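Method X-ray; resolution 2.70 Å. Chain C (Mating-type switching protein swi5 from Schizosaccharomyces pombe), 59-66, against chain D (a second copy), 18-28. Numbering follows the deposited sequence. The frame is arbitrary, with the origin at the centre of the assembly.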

# COMPACT_ATOMS: atom_id res chain seq x y z
N GLY C 59 -46.05 -23.68 12.95
CA GLY C 59 -47.02 -24.16 11.94
C GLY C 59 -47.43 -25.59 12.23
O GLY C 59 -48.61 -25.87 12.41
N MET C 60 -46.45 -26.48 12.33
CA MET C 60 -46.73 -27.90 12.53
C MET C 60 -47.45 -28.10 13.84
O MET C 60 -48.49 -28.76 13.90
CB MET C 60 -45.44 -28.71 12.49
CG MET C 60 -44.72 -28.63 11.13
SD MET C 60 -42.94 -29.02 11.19
CE MET C 60 -42.96 -30.71 10.58
N ILE C 61 -46.90 -27.50 14.89
CA ILE C 61 -47.46 -27.60 16.23
C ILE C 61 -48.86 -26.97 16.33
O ILE C 61 -49.67 -27.37 17.16
CB ILE C 61 -46.54 -26.90 17.22
CG1 ILE C 61 -45.49 -27.90 17.71
CG2 ILE C 61 -47.32 -26.31 18.40
CD1 ILE C 61 -44.53 -27.30 18.73
N GLY C 62 -49.11 -25.96 15.51
CA GLY C 62 -50.42 -25.34 15.44
C GLY C 62 -51.38 -26.34 14.86
O GLY C 62 -52.42 -26.64 15.47
N LYS C 63 -51.02 -26.91 13.70
CA LYS C 63 -51.89 -27.86 12.98
C LYS C 63 -51.70 -29.35 13.37
O LYS C 63 -52.14 -30.24 12.65
CB LYS C 63 -51.78 -27.67 11.44
CG LYS C 63 -53.01 -27.01 10.76
CD LYS C 63 -54.33 -27.72 11.15
CE LYS C 63 -55.39 -27.77 10.02
NZ LYS C 63 -55.99 -26.46 9.68
N VAL C 64 -51.05 -29.62 14.50
CA VAL C 64 -51.06 -30.97 15.07
C VAL C 64 -51.94 -30.94 16.32
O VAL C 64 -53.03 -31.54 16.33
CB VAL C 64 -49.62 -31.50 15.37
CG1 VAL C 64 -49.40 -31.77 16.85
CG2 VAL C 64 -49.36 -32.77 14.57
N ALA C 65 -51.52 -30.20 17.35
CA ALA C 65 -52.32 -30.05 18.57
C ALA C 65 -53.79 -29.66 18.25
O ALA C 65 -54.70 -30.03 19.01
CB ALA C 65 -51.69 -29.05 19.51
N GLU C 66 -54.02 -28.93 17.15
CA GLU C 66 -55.37 -28.70 16.64
C GLU C 66 -55.99 -30.03 16.24
O GLU C 66 -56.64 -30.68 17.06
CB GLU C 66 -55.36 -27.74 15.45
N GLU D 18 -55.21 -35.87 7.05
CA GLU D 18 -54.96 -34.87 6.01
C GLU D 18 -54.22 -33.68 6.63
O GLU D 18 -53.24 -33.22 6.08
CB GLU D 18 -56.27 -34.43 5.32
N GLN D 19 -54.67 -33.21 7.78
CA GLN D 19 -53.96 -32.16 8.51
C GLN D 19 -52.52 -32.56 8.80
O GLN D 19 -51.61 -31.76 8.62
CB GLN D 19 -54.65 -31.82 9.84
CG GLN D 19 -56.02 -31.17 9.74
CD GLN D 19 -56.68 -31.04 11.11
OE1 GLN D 19 -57.84 -31.42 11.28
NE2 GLN D 19 -55.94 -30.54 12.10
N LEU D 20 -52.31 -33.80 9.25
CA LEU D 20 -50.96 -34.28 9.59
C LEU D 20 -50.03 -34.36 8.37
O LEU D 20 -48.92 -33.84 8.42
CB LEU D 20 -51.03 -35.62 10.34
CG LEU D 20 -50.95 -35.64 11.89
CD1 LEU D 20 -51.39 -34.35 12.54
CD2 LEU D 20 -51.73 -36.78 12.48
N GLU D 21 -50.49 -34.97 7.27
CA GLU D 21 -49.65 -35.09 6.08
C GLU D 21 -49.26 -33.73 5.52
O GLU D 21 -48.15 -33.55 5.02
CB GLU D 21 -50.34 -35.88 4.97
CG GLU D 21 -49.57 -35.90 3.62
CD GLU D 21 -50.02 -37.00 2.64
OE1 GLU D 21 -51.24 -37.28 2.52
OE2 GLU D 21 -49.13 -37.57 1.97
N SER D 22 -50.16 -32.76 5.61
CA SER D 22 -49.87 -31.47 4.99
C SER D 22 -48.85 -30.71 5.82
O SER D 22 -47.90 -30.17 5.28
CB SER D 22 -51.14 -30.64 4.72
OG SER D 22 -52.00 -30.61 5.84
N SER D 23 -48.99 -30.73 7.14
CA SER D 23 -48.06 -29.99 7.99
C SER D 23 -46.63 -30.47 7.77
O SER D 23 -45.72 -29.71 7.94
CB SER D 23 -48.44 -30.03 9.49
OG SER D 23 -47.86 -31.13 10.18
N LEU D 24 -46.44 -31.74 7.41
CA LEU D 24 -45.13 -32.21 7.06
C LEU D 24 -44.76 -31.67 5.69
O LEU D 24 -43.65 -31.18 5.48
CB LEU D 24 -45.08 -33.72 7.05
CG LEU D 24 -44.90 -34.44 8.39
CD1 LEU D 24 -45.06 -35.94 8.19
CD2 LEU D 24 -43.53 -34.15 9.04
N GLN D 25 -45.71 -31.74 4.76
CA GLN D 25 -45.44 -31.38 3.37
C GLN D 25 -45.22 -29.88 3.20
O GLN D 25 -44.42 -29.47 2.39
CB GLN D 25 -46.57 -31.86 2.44
CG GLN D 25 -46.10 -32.29 1.05
CD GLN D 25 -46.41 -33.75 0.73
OE1 GLN D 25 -45.51 -34.53 0.36
NE2 GLN D 25 -47.68 -34.13 0.83
N ASP D 26 -45.94 -29.07 3.97
CA ASP D 26 -45.78 -27.61 3.89
C ASP D 26 -44.41 -27.27 4.49
O ASP D 26 -43.55 -26.63 3.85
CB ASP D 26 -46.92 -26.89 4.62
CG ASP D 26 -48.32 -27.31 4.10
OD1 ASP D 26 -48.46 -27.43 2.86
OD2 ASP D 26 -49.27 -27.54 4.90
N ALA D 27 -44.20 -27.74 5.70
CA ALA D 27 -42.90 -27.61 6.30
C ALA D 27 -41.83 -27.82 5.24
O ALA D 27 -40.99 -26.99 5.06
CB ALA D 27 -42.73 -28.59 7.46
N LEU D 28 -41.90 -28.92 4.50
CA LEU D 28 -40.88 -29.23 3.49
C LEU D 28 -40.92 -28.27 2.34
O LEU D 28 -39.87 -27.85 1.86
CB LEU D 28 -41.07 -30.64 2.97
CG LEU D 28 -39.97 -31.25 2.11
CD1 LEU D 28 -38.57 -30.96 2.63
CD2 LEU D 28 -40.19 -32.74 2.02

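The apolar part of the contact is built around Met60(C). Its CA-to-CB bond points sideways, but the end of the side chain (chi1 m, chi2 t, chi3 101°) comes nearer chain D. Its SD sits 3.8 Å from CB of Ala27(D), and its CE lies 3.8 Å from CD2 of Leu24(D). The flexible thioether thus reaches two residues three apart in the sequence, about one turn of the helix: Ala27(D) points its short side chain toward chain C, whereas Leu24(D) starts away from it and only its end returns to the contact. The two helices, from two copies of swi5, pack almost exactly antiparallel, with 177° between their N-to-C directions and a closest approach of their axes of 9.2 Å. Nearer the backbone, CG of Met60(C) rests 3.5 Å from O of Ser23(D), a van der Waals contact with a carbonyl. The backbones are close here, the CA atoms of Met60(C) and Ser23(D) being 5.2 Å apart; the serine's CA-to-CB bond points toward chain C, and its OG lies 4.1 Å from CG of Met60(C). Its hydroxyl stays within its own helix, where OG of Ser23(D) makes a weak hydrogen bond to O of Leu20(D) at 3.4 Å.

One turn further along chain C, Val64(C) meets Leu20(D), the antiparallel course carrying the contact back toward lower numbers in chain D. CG2 of Val64(C) and CD1 of Leu20(D) are 3.3 Å apart, tight for two methyl groups, and both side chains have chi1 between wells (118° and -98°). The same CD1 of Leu20(D) also lies 4.2 Å from O of Lys63(C).

The polar edge is formed by Lys63(C) and Gln19(D), whose CA-to-CB bonds both point toward the other helix. They meet through the lysine's aliphatic part: CD of Lys63(C) lies 3.4 Å from NE2 of Gln19(D), while NZ of Lys63(C) turns off, 4.7 Å from NE2 of Gln19(D), too far for a hydrogen bond. The glutamine, with chi1 m and chi2 t, reaches out far enough to bring its NE2 to 4.2 Å from C of Glu66(C) and 4.4 Å from CB of the same residue, whose side chain is not modelled past CB.

No hydrogen bond joins the two stretches among the modelled atoms. Backbone hydrogen bonds instead hold each helix internally, as from N of Lys63(C) to O of Gly59(C) at 2.9 Å. The 417 Å² buried, both sides summed, combines apolar contacts with the polar edge, where Lys63(C) and Gln19(D) contribute 70 and 73 Å².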